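Local atomic coordinates of hypothetical protein MJ1247 (Methanocaldococcus jannaschii, PDB entry 1JEO), a protein that catalyses the isomerization between 3-hexulose 6-phosphate and fructose 6-phosphate and belongs to the SIS family of phosphosugar-binding proteins. Residues Lys29-Leu33 against Leu128-Leu132; Lys41-Gly47 against Phe67-Val72; Gly55-Ala59 against Phe71-Thr75; Tyr80-Leu86 against Ile108-Ile113. One frame throughout, in Å; residues are numbered along the deposited sequence.

In the fold
The SIS domain is an alpha/beta fold built on a five-stranded parallel sheet of order 69-71, 43-46, 85-89, 112-115, 128-130, and the four contacts sample it from edge to edge. Contact 2 pairs one outermost strand with its neighbour; contact 3, its centre about 7 Å away, shares Phe71 and Val72 with it and adds the connecting helix 49-64. Contact 4, about 10 Å from contact 2 between centres, joins two inner strands, and Ile113 carries it on to contact 1, where helix 24-39 covers the other outermost strand; the centres of contacts 1 and 2 are about 17 Å apart. The inferred substrate site lies near the C-terminal ends of the strands: Gly47 of contact 2 lies about 5 Å from the side chain of Ser51.

Contact 1: residues Lys29-Leu33 against Leu128-Leu132; sequences KLDSL and LTIPL
Lys29 lays its aliphatic chain along Leu128 and Ile130, with CG 4.2 Å from Leu128 CD1 and CB 4.3 Å from Ile130 CG1. Its m, t, t, m rotamer is extended until the last bond, which turns NZ onto the backbone: NZ donates a hydrogen bond to Thr129 O at 2.9 Å. Residues 29-33 form a regular helical turn, closed by Leu33 N to Lys29 O at 3.0 Å; 128-130 is a beta strand that passes into a loop at Pro131. The axes approach to 9.5 Å, with 124° between N-to-C directions (signed crossing angle -124°), and the nearest CA atoms, those of Lys29 and Ile130, are 6.7 Å apart. One turn on, Leu33 (t, p) sets CD2 3.9 Å from Ile130 CD1, while Leu128 CD2 lies 3.9 Å from Ser32 OG. This is helix-on-sheet packing of an alpha/beta fold, here at an outermost strand. Strand 112-115 pairs with 128-130 and adds Ile113, which packs against Leu33 and Leu128; Phe20 of helix 19-22 meets Ile130, and helix 144-164 packs against Leu30 and Leu33.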
# COMPACT_ATOMS: atom_id res chain seq x y z
N LYS A 29 -1.48 -8.21 -10.60
CA LYS A 29 -1.14 -7.84 -9.22
C LYS A 29 -2.00 -6.66 -8.75
O LYS A 29 -2.52 -6.68 -7.63
CB LYS A 29 0.35 -7.49 -9.10
CG LYS A 29 1.29 -8.69 -9.24
CD LYS A 29 2.74 -8.30 -9.00
CE LYS A 29 3.68 -9.49 -9.13
NZ LYS A 29 3.50 -10.50 -8.04
N LEU A 30 -2.23 -5.70 -9.66
CA LEU A 30 -3.05 -4.52 -9.39
C LEU A 30 -4.52 -4.92 -9.26
O LEU A 30 -5.21 -4.45 -8.35
CB LEU A 30 -2.88 -3.49 -10.52
CG LEU A 30 -3.75 -2.22 -10.57
CD1 LEU A 30 -3.52 -1.34 -9.35
CD2 LEU A 30 -3.46 -1.44 -11.84
N ASP A 31 -4.98 -5.81 -10.16
CA ASP A 31 -6.36 -6.31 -10.16
C ASP A 31 -6.66 -7.12 -8.91
O ASP A 31 -7.74 -6.99 -8.33
CB ASP A 31 -6.64 -7.18 -11.40
CG ASP A 31 -6.79 -6.37 -12.68
OD1 ASP A 31 -6.98 -5.14 -12.62
OD2 ASP A 31 -6.72 -6.97 -13.78
N SER A 32 -5.67 -7.90 -8.46
CA SER A 32 -5.79 -8.72 -7.26
C SER A 32 -5.85 -7.85 -6.00
O SER A 32 -6.66 -8.11 -5.12
CB SER A 32 -4.63 -9.72 -7.17
OG SER A 32 -4.81 -10.63 -6.10
N LEU A 33 -5.05 -6.78 -5.97
CA LEU A 33 -5.02 -5.83 -4.84
C LEU A 33 -6.39 -5.16 -4.67
O LEU A 33 -6.93 -5.14 -3.57
CB LEU A 33 -3.92 -4.77 -5.04
CG LEU A 33 -3.81 -3.51 -4.14
CD1 LEU A 33 -3.58 -3.86 -2.68
CD2 LEU A 33 -2.68 -2.63 -4.63
N LEU A 128 0.31 -12.15 -1.63
CA LEU A 128 0.58 -11.36 -2.82
C LEU A 128 1.71 -10.38 -2.52
O LEU A 128 1.65 -9.64 -1.54
CB LEU A 128 -0.68 -10.57 -3.25
CG LEU A 128 -0.61 -9.53 -4.38
CD1 LEU A 128 -0.39 -10.20 -5.74
CD2 LEU A 128 -1.88 -8.70 -4.39
N THR A 129 2.74 -10.42 -3.35
CA THR A 129 3.88 -9.52 -3.21
C THR A 129 3.92 -8.60 -4.42
O THR A 129 3.81 -9.06 -5.56
CB THR A 129 5.22 -10.30 -3.06
OG1 THR A 129 5.16 -11.11 -1.88
CG2 THR A 129 6.41 -9.34 -2.92
N ILE A 130 3.99 -7.29 -4.15
CA ILE A 130 4.06 -6.28 -5.21
C ILE A 130 5.41 -5.54 -5.09
O ILE A 130 5.54 -4.59 -4.31
CB ILE A 130 2.85 -5.27 -5.14
CG1 ILE A 130 1.51 -6.02 -5.22
CG2 ILE A 130 2.95 -4.26 -6.30
CD1 ILE A 130 0.26 -5.15 -5.11
N PRO A 131 6.45 -6.00 -5.84
CA PRO A 131 7.76 -5.35 -5.80
C PRO A 131 7.80 -4.06 -6.63
O PRO A 131 7.26 -4.02 -7.74
CB PRO A 131 8.70 -6.40 -6.41
CG PRO A 131 7.91 -7.69 -6.36
CD PRO A 131 6.53 -7.22 -6.66
N LEU A 132 8.36 -3.00 -6.06
CA LEU A 132 8.52 -1.73 -6.75
C LEU A 132 10.03 -1.49 -6.78
O LEU A 132 10.60 -0.82 -5.91
CB LEU A 132 7.77 -0.58 -6.04
CG LEU A 132 6.23 -0.65 -5.95
CD1 LEU A 132 5.73 0.49 -5.10
CD2 LEU A 132 5.58 -0.60 -7.32

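Contact 2: residues Lys41-Gly47 against Phe67-Val72; sequences KKIFIFG and FKSYFV
Two short parallel strands, 43-46 and 69-71, run side by side with their axes 4.7 Å apart at 26°. Ile43 is in register with Ser69, Phe44 with Tyr70 and Ile45 with Phe71, at CA-CA distances of 4.8 to 4.9 Å. Hydrogen bonds alternate as parallel pairing requires: Ile43 N to Lys68 O (2.8 Å), Tyr70 N to Ile43 O (2.8 Å), Ile45 N to Tyr70 O (2.9 Å) and Val72 N to Ile45 O (3.0 Å). Just before strand 69-71, Lys68 centres an inverse gamma turn, and a water spans Lys41 O and Lys68 N, 2.9 Å from each.

Side chains alternate between the faces. Phe44 (chi1 m) and Tyr70 (chi1 m) share one, their ring centroids 5.7 Å apart with planes at 39°; Phe44 CD2 also lies 4.1 Å from Val72 CG2. On the other, Ile45 CB approaches Phe71 CD1 at 4.0 Å, and Ile43 CD1 reaches Phe67 CB at 3.9 Å. Phe46 (chi1 t) brings CD1 3.7 Å from Val72 CB.

The pair belongs to a beta-alpha-beta unit whose crossover is helix 49-64. That helix covers the face of Ile45 and Phe71, Ile37 of helix 24-39 meets Ile43 and Phe67, and strand 85-89 pairs with 43-46 along its other edge.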
# COMPACT_ATOMS: atom_id res chain seq x y z
N LYS A 41 -13.70 -7.16 4.74
CA LYS A 41 -14.64 -6.58 5.70
C LYS A 41 -13.97 -5.31 6.23
O LYS A 41 -14.53 -4.22 6.12
CB LYS A 41 -14.92 -7.58 6.83
CG LYS A 41 -16.12 -7.24 7.73
CD LYS A 41 -17.45 -7.47 7.02
CE LYS A 41 -18.63 -7.11 7.92
NZ LYS A 41 -19.94 -7.30 7.24
N LYS A 42 -12.76 -5.46 6.77
CA LYS A 42 -11.96 -4.34 7.29
C LYS A 42 -10.57 -4.42 6.66
O LYS A 42 -10.07 -5.51 6.38
CB LYS A 42 -11.86 -4.35 8.83
CG LYS A 42 -13.18 -4.48 9.60
CD LYS A 42 -13.07 -4.19 11.10
CE LYS A 42 -12.14 -5.15 11.86
NZ LYS A 42 -12.57 -6.57 11.91
N ILE A 43 -9.97 -3.26 6.39
CA ILE A 43 -8.63 -3.18 5.78
C ILE A 43 -7.63 -2.56 6.75
O ILE A 43 -7.87 -1.48 7.29
CB ILE A 43 -8.66 -2.38 4.44
CG1 ILE A 43 -9.70 -2.99 3.49
CG2 ILE A 43 -7.29 -2.42 3.75
CD1 ILE A 43 -10.30 -2.02 2.52
N PHE A 44 -6.52 -3.26 6.97
CA PHE A 44 -5.47 -2.82 7.89
C PHE A 44 -4.17 -2.50 7.16
O PHE A 44 -3.71 -3.29 6.34
CB PHE A 44 -5.19 -3.89 8.95
CG PHE A 44 -6.32 -4.09 9.92
CD1 PHE A 44 -7.47 -4.82 9.56
CD2 PHE A 44 -6.23 -3.58 11.23
CE1 PHE A 44 -8.51 -5.04 10.48
CE2 PHE A 44 -7.27 -3.79 12.16
CZ PHE A 44 -8.41 -4.52 11.79
N ILE A 45 -3.61 -1.33 7.44
CA ILE A 45 -2.36 -0.90 6.82
C ILE A 45 -1.29 -0.72 7.90
O ILE A 45 -1.60 -0.23 8.99
CB ILE A 45 -2.50 0.46 6.05
CG1 ILE A 45 -3.82 0.57 5.27
CG2 ILE A 45 -1.28 0.71 5.16
CD1 ILE A 45 -3.99 -0.35 4.10
N PHE A 46 -0.05 -1.10 7.60
CA PHE A 46 1.07 -0.94 8.52
C PHE A 46 2.39 -0.73 7.79
O PHE A 46 2.62 -1.26 6.70
CB PHE A 46 1.20 -2.11 9.51
CG PHE A 46 2.22 -1.88 10.61
CD1 PHE A 46 2.06 -0.82 11.54
CD2 PHE A 46 3.37 -2.68 10.71
CE1 PHE A 46 3.02 -0.56 12.55
CE2 PHE A 46 4.35 -2.44 11.72
CZ PHE A 46 4.17 -1.37 12.64
N GLY A 47 3.26 0.02 8.46
CA GLY A 47 4.59 0.33 7.98
C GLY A 47 5.28 1.10 9.09
O GLY A 47 4.61 1.69 9.95
N PHE A 67 -14.56 2.67 2.70
CA PHE A 67 -14.09 1.38 3.23
C PHE A 67 -13.79 1.51 4.72
O PHE A 67 -13.56 2.61 5.21
CB PHE A 67 -12.82 0.94 2.51
CG PHE A 67 -13.01 0.65 1.04
CD1 PHE A 67 -12.65 1.61 0.08
CD2 PHE A 67 -13.55 -0.57 0.62
CE1 PHE A 67 -12.84 1.36 -1.30
CE2 PHE A 67 -13.74 -0.85 -0.76
CZ PHE A 67 -13.39 0.13 -1.73
N LYS A 68 -13.85 0.38 5.44
CA LYS A 68 -13.53 0.36 6.87
C LYS A 68 -12.01 0.15 6.91
O LYS A 68 -11.50 -0.98 6.89
CB LYS A 68 -14.30 -0.76 7.59
CG LYS A 68 -15.81 -0.51 7.65
CD LYS A 68 -16.51 -1.30 8.77
CE LYS A 68 -16.73 -2.76 8.41
NZ LYS A 68 -17.36 -3.52 9.53
N SER A 69 -11.30 1.27 6.85
CA SER A 69 -9.85 1.32 6.82
C SER A 69 -9.24 1.67 8.16
O SER A 69 -9.78 2.49 8.90
CB SER A 69 -9.40 2.34 5.77
OG SER A 69 -8.01 2.29 5.55
N TYR A 70 -8.11 1.03 8.49
CA TYR A 70 -7.42 1.27 9.76
C TYR A 70 -5.91 1.20 9.60
O TYR A 70 -5.39 0.54 8.69
CB TYR A 70 -7.82 0.23 10.82
CG TYR A 70 -9.28 0.23 11.21
CD1 TYR A 70 -10.15 -0.77 10.73
CD2 TYR A 70 -9.82 1.28 11.99
CE1 TYR A 70 -11.55 -0.73 11.03
CE2 TYR A 70 -11.21 1.33 12.30
CZ TYR A 70 -12.06 0.32 11.81
OH TYR A 70 -13.40 0.36 12.09
N PHE A 71 -5.21 1.95 10.44
CA PHE A 71 -3.75 1.91 10.45
C PHE A 71 -3.39 1.27 11.79
O PHE A 71 -3.85 1.72 12.84
CB PHE A 71 -3.11 3.30 10.33
CG PHE A 71 -1.63 3.25 10.04
CD1 PHE A 71 -1.17 3.05 8.72
CD2 PHE A 71 -0.68 3.32 11.08
CE1 PHE A 71 0.21 2.92 8.44
CE2 PHE A 71 0.71 3.19 10.82
CZ PHE A 71 1.16 2.99 9.50
N VAL A 72 -2.58 0.22 11.74
CA VAL A 72 -2.15 -0.53 12.93
C VAL A 72 -1.26 0.36 13.82
O VAL A 72 -0.32 0.99 13.34
CB VAL A 72 -1.40 -1.84 12.53
CG1 VAL A 72 -1.01 -2.66 13.77
CG2 VAL A 72 -2.25 -2.68 11.59
O HOH W 1 -14.17 -2.16 4.15

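Contact 3: residues Gly55-Ala59 against Phe71-Thr75; sequences GRCFA and FVGET
A salt bridge ties helix to turn: Arg56 NE donates to Glu74 OE1 at 3.0 Å with a nearly straight N-H...O angle of 163°. A water reinforces it, accepting from Arg56 NH2 at 2.8 Å and donating to Glu74 OE1 at 3.0 Å. Glu74 OE1 lies at the guanidinium edge, and Phe71 lies over one of its faces, CE2 3.5 Å from Arg56 CZ. Arg56 achieves this with an extended side chain (chi1 m, chi2 and chi3 t, chi4 87°).

Residues 55-59 are helical, with Ala59 N bonded to Gly55 O at 3.0 Å. Phe71 to Glu74 make a type II beta turn, its closing bond from Glu74 N to Phe71 O weak at 3.4 Å; at phi 112° and psi -18°, a CB on Gly73 would collide with the preceding carbonyl oxygen. The two pieces are the crossover helix of a beta-alpha-beta unit and the turn that starts on the last residue of its second strand.

Phe71 (chi1 t, chi2 82°) fills the space between them. Arg56 CG sits over its face in a CH-pi contact, 3.7 Å from the ring centroid and 9° off the normal. Gly55 C comes within 3.9 Å of Phe71 CE1, and an ideal CB on Gly55 would lie 3.2 Å from that CE1, which is tight. Ala59 CB lies at the ring edge, 4.5 Å from Phe71 CD1, and Ile45 of strand 43-46 packs against both residues.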
# COMPACT_ATOMS: atom_id res chain seq x y z
N GLY A 55 1.92 4.94 4.20
CA GLY A 55 0.86 3.98 4.48
C GLY A 55 -0.39 4.65 5.03
O GLY A 55 -1.50 4.30 4.64
N ARG A 56 -0.18 5.65 5.88
CA ARG A 56 -1.26 6.44 6.48
C ARG A 56 -2.00 7.26 5.41
O ARG A 56 -3.22 7.42 5.48
CB ARG A 56 -0.73 7.36 7.58
CG ARG A 56 -0.41 6.67 8.90
CD ARG A 56 0.21 7.64 9.90
NE ARG A 56 0.54 7.05 11.20
CZ ARG A 56 1.69 6.44 11.48
NH1 ARG A 56 2.64 6.31 10.56
NH2 ARG A 56 1.90 5.97 12.70
N CYS A 57 -1.27 7.74 4.40
CA CYS A 57 -1.85 8.51 3.30
C CYS A 57 -2.87 7.67 2.51
O CYS A 57 -3.92 8.16 2.10
CB CYS A 57 -0.77 9.01 2.34
SG CYS A 57 0.33 10.26 3.01
N PHE A 58 -2.55 6.38 2.36
CA PHE A 58 -3.40 5.42 1.66
C PHE A 58 -4.58 5.01 2.54
O PHE A 58 -5.71 4.92 2.06
CB PHE A 58 -2.56 4.20 1.24
CG PHE A 58 -3.32 3.14 0.48
CD1 PHE A 58 -3.32 1.81 0.94
CD2 PHE A 58 -4.00 3.44 -0.72
CE1 PHE A 58 -3.99 0.78 0.21
CE2 PHE A 58 -4.67 2.43 -1.46
CZ PHE A 58 -4.66 1.10 -0.99
N ALA A 59 -4.31 4.79 3.83
CA ALA A 59 -5.33 4.39 4.81
C ALA A 59 -6.43 5.44 4.93
O ALA A 59 -7.62 5.10 4.94
CB ALA A 59 -4.70 4.14 6.18
N PHE A 71 -5.21 1.95 10.44
CA PHE A 71 -3.75 1.91 10.45
C PHE A 71 -3.39 1.27 11.79
O PHE A 71 -3.85 1.72 12.84
CB PHE A 71 -3.11 3.30 10.33
CG PHE A 71 -1.63 3.25 10.04
CD1 PHE A 71 -1.17 3.05 8.72
CD2 PHE A 71 -0.68 3.32 11.08
CE1 PHE A 71 0.21 2.92 8.44
CE2 PHE A 71 0.71 3.19 10.82
CZ PHE A 71 1.16 2.99 9.50
N VAL A 72 -2.58 0.22 11.74
CA VAL A 72 -2.15 -0.53 12.93
C VAL A 72 -1.26 0.36 13.82
O VAL A 72 -0.32 0.99 13.34
CB VAL A 72 -1.40 -1.84 12.53
CG1 VAL A 72 -1.01 -2.66 13.77
CG2 VAL A 72 -2.25 -2.68 11.59
N GLY A 73 -1.60 0.42 15.11
CA GLY A 73 -0.82 1.23 16.03
C GLY A 73 -1.60 2.42 16.55
O GLY A 73 -1.25 2.98 17.60
N GLU A 74 -2.68 2.79 15.86
CA GLU A 74 -3.48 3.95 16.25
C GLU A 74 -4.65 3.66 17.19
O GLU A 74 -5.15 2.54 17.26
CB GLU A 74 -3.89 4.76 15.03
CG GLU A 74 -2.65 5.29 14.30
CD GLU A 74 -2.91 6.39 13.31
OE1 GLU A 74 -1.95 7.10 12.96
OE2 GLU A 74 -4.06 6.55 12.87
N THR A 75 -5.04 4.69 17.93
CA THR A 75 -6.09 4.66 18.96
C THR A 75 -7.29 3.74 18.83
O THR A 75 -7.49 2.86 19.67
CB THR A 75 -6.58 6.10 19.27
OG1 THR A 75 -5.45 6.96 19.44
CG2 THR A 75 -7.40 6.14 20.56
O HOH W 2 0.46 7.21 14.80

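Contact 4: residues Tyr80-Leu86 against Ile108-Ile113; sequences YEKDDLL and INNNII
The N-terminal ends of two neighbouring parallel strands, 85-89 and 112-115, meet here; helix 96-106 links them in a beta-alpha-beta unit. Leu86 pairs with Ile112 at a CA-CA distance of 4.9 Å, held by Leu86 N to Asn111 O (3.1 Å) and Ile113 N to Leu86 O (2.9 Å), both with N-H...O angles of 171°. Ahead of strand 85-89, Glu81 to Asp84 form a type I beta turn, closed by Asp84 N to Glu81 O at 3.1 Å; Asp84 OD2 accepts from Glu81 N at 2.8 Å and also forms a salt bridge with Lys42. Asn111 centres an inverse gamma turn leading into the second strand.

Asn109 (chi1 p) joins these loops. Its ND2 donates to Lys82 O at 2.9 Å and, weakly, to Asp84 O at 3.0 Å; its OD1 accepts from Tyr80 OH at 2.8 Å. Tyr80 (chi1 t) also places CD2 3.9 Å from Ile108 CB, and its ring meets that of Phe44 edge-to-face. Further in, Leu85 (t, p) sets CD1 3.7 Å from Ile113 CD1, and Leu86 CD2 lies 4.4 Å from Ile112 CG2; Ala105 covers Leu86 and Ile112, whereas helix 24-39 covers Leu85 and Ile113.

Before regular pairing begins, a single side-chain amide thus bonds to Lys82 O and the Tyr80 hydroxyl, and weakly to Asp84 O, carrying the association into the loops, while backbone hydrogen bonds and apolar packing hold the strands themselves.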
# COMPACT_ATOMS: atom_id res chain seq x y z
N TYR A 80 -7.97 -7.83 14.27
CA TYR A 80 -7.89 -8.36 12.92
C TYR A 80 -8.67 -9.67 12.93
O TYR A 80 -8.40 -10.55 13.75
CB TYR A 80 -6.42 -8.61 12.57
CG TYR A 80 -6.13 -9.01 11.14
CD1 TYR A 80 -6.12 -8.05 10.11
CD2 TYR A 80 -5.88 -10.35 10.80
CE1 TYR A 80 -5.86 -8.43 8.77
CE2 TYR A 80 -5.61 -10.74 9.47
CZ TYR A 80 -5.61 -9.77 8.46
OH TYR A 80 -5.33 -10.14 7.17
N GLU A 81 -9.68 -9.76 12.06
CA GLU A 81 -10.53 -10.95 11.97
C GLU A 81 -10.29 -11.73 10.67
O GLU A 81 -9.57 -11.25 9.78
CB GLU A 81 -11.99 -10.57 12.15
CG GLU A 81 -12.30 -10.04 13.56
CD GLU A 81 -13.73 -9.58 13.74
OE1 GLU A 81 -14.12 -8.58 13.09
OE2 GLU A 81 -14.46 -10.20 14.54
N LYS A 82 -10.87 -12.93 10.56
CA LYS A 82 -10.70 -13.81 9.40
C LYS A 82 -11.05 -13.29 8.00
O LYS A 82 -10.43 -13.69 7.02
CB LYS A 82 -11.38 -15.17 9.65
CG LYS A 82 -12.89 -15.13 9.88
CD LYS A 82 -13.46 -16.53 10.06
CE LYS A 82 -14.98 -16.52 10.16
NZ LYS A 82 -15.64 -16.09 8.89
N ASP A 83 -12.01 -12.36 7.93
CA ASP A 83 -12.44 -11.79 6.65
C ASP A 83 -11.76 -10.45 6.33
O ASP A 83 -12.17 -9.75 5.40
CB ASP A 83 -13.96 -11.63 6.62
CG ASP A 83 -14.69 -12.97 6.67
OD1 ASP A 83 -15.59 -13.12 7.53
OD2 ASP A 83 -14.37 -13.86 5.86
N ASP A 84 -10.71 -10.13 7.08
CA ASP A 84 -9.97 -8.88 6.89
C ASP A 84 -8.75 -8.97 5.99
O ASP A 84 -8.31 -10.07 5.61
CB ASP A 84 -9.58 -8.28 8.25
CG ASP A 84 -10.78 -7.92 9.12
OD1 ASP A 84 -11.90 -7.77 8.59
OD2 ASP A 84 -10.60 -7.78 10.34
N LEU A 85 -8.19 -7.81 5.66
CA LEU A 85 -7.02 -7.70 4.80
C LEU A 85 -5.93 -6.84 5.45
O LEU A 85 -6.22 -5.81 6.05
CB LEU A 85 -7.42 -7.07 3.45
CG LEU A 85 -6.35 -6.66 2.43
CD1 LEU A 85 -5.65 -7.88 1.86
CD2 LEU A 85 -6.99 -5.85 1.34
N LEU A 86 -4.68 -7.30 5.34
CA LEU A 86 -3.53 -6.57 5.87
C LEU A 86 -2.59 -6.22 4.72
O LEU A 86 -2.22 -7.08 3.91
CB LEU A 86 -2.78 -7.38 6.93
CG LEU A 86 -1.49 -6.77 7.51
CD1 LEU A 86 -1.77 -5.54 8.37
CD2 LEU A 86 -0.73 -7.80 8.31
N ILE A 108 -4.32 -15.78 11.76
CA ILE A 108 -5.75 -15.52 11.58
C ILE A 108 -6.20 -15.89 10.15
O ILE A 108 -7.21 -16.58 9.99
CB ILE A 108 -6.14 -14.04 11.90
CG1 ILE A 108 -5.46 -13.52 13.18
CG2 ILE A 108 -7.65 -13.89 12.00
CD1 ILE A 108 -5.87 -14.18 14.49
N ASN A 109 -5.49 -15.37 9.14
CA ASN A 109 -5.79 -15.68 7.73
C ASN A 109 -4.56 -15.56 6.82
O ASN A 109 -3.46 -15.25 7.30
CB ASN A 109 -6.99 -14.85 7.17
CG ASN A 109 -6.72 -13.34 7.10
OD1 ASN A 109 -5.60 -12.89 6.86
ND2 ASN A 109 -7.78 -12.56 7.25
N ASN A 110 -4.76 -15.78 5.52
CA ASN A 110 -3.69 -15.71 4.52
C ASN A 110 -3.74 -14.41 3.71
O ASN A 110 -2.87 -14.18 2.87
CB ASN A 110 -3.77 -16.89 3.55
CG ASN A 110 -3.33 -18.20 4.17
OD1 ASN A 110 -2.51 -18.23 5.09
ND2 ASN A 110 -3.85 -19.30 3.65
N ASN A 111 -4.73 -13.57 3.99
CA ASN A 111 -4.95 -12.30 3.28
C ASN A 111 -3.96 -11.18 3.63
O ASN A 111 -4.32 -10.15 4.21
CB ASN A 111 -6.41 -11.87 3.53
CG ASN A 111 -7.05 -11.21 2.32
OD1 ASN A 111 -8.12 -10.61 2.44
ND2 ASN A 111 -6.41 -11.31 1.16
N ILE A 112 -2.69 -11.40 3.27
CA ILE A 112 -1.60 -10.46 3.53
C ILE A 112 -0.91 -10.04 2.23
O ILE A 112 -0.49 -10.88 1.44
CB ILE A 112 -0.54 -11.07 4.52
CG1 ILE A 112 -1.19 -11.50 5.84
CG2 ILE A 112 0.58 -10.05 4.82
CD1 ILE A 112 -0.31 -12.34 6.74
N ILE A 113 -0.82 -8.72 2.01
CA ILE A 113 -0.18 -8.15 0.83
C ILE A 113 1.06 -7.37 1.29
O ILE A 113 1.02 -6.65 2.29
CB ILE A 113 -1.13 -7.19 0.04
CG1 ILE A 113 -2.37 -7.96 -0.45
CG2 ILE A 113 -0.40 -6.54 -1.17
CD1 ILE A 113 -3.46 -7.09 -1.00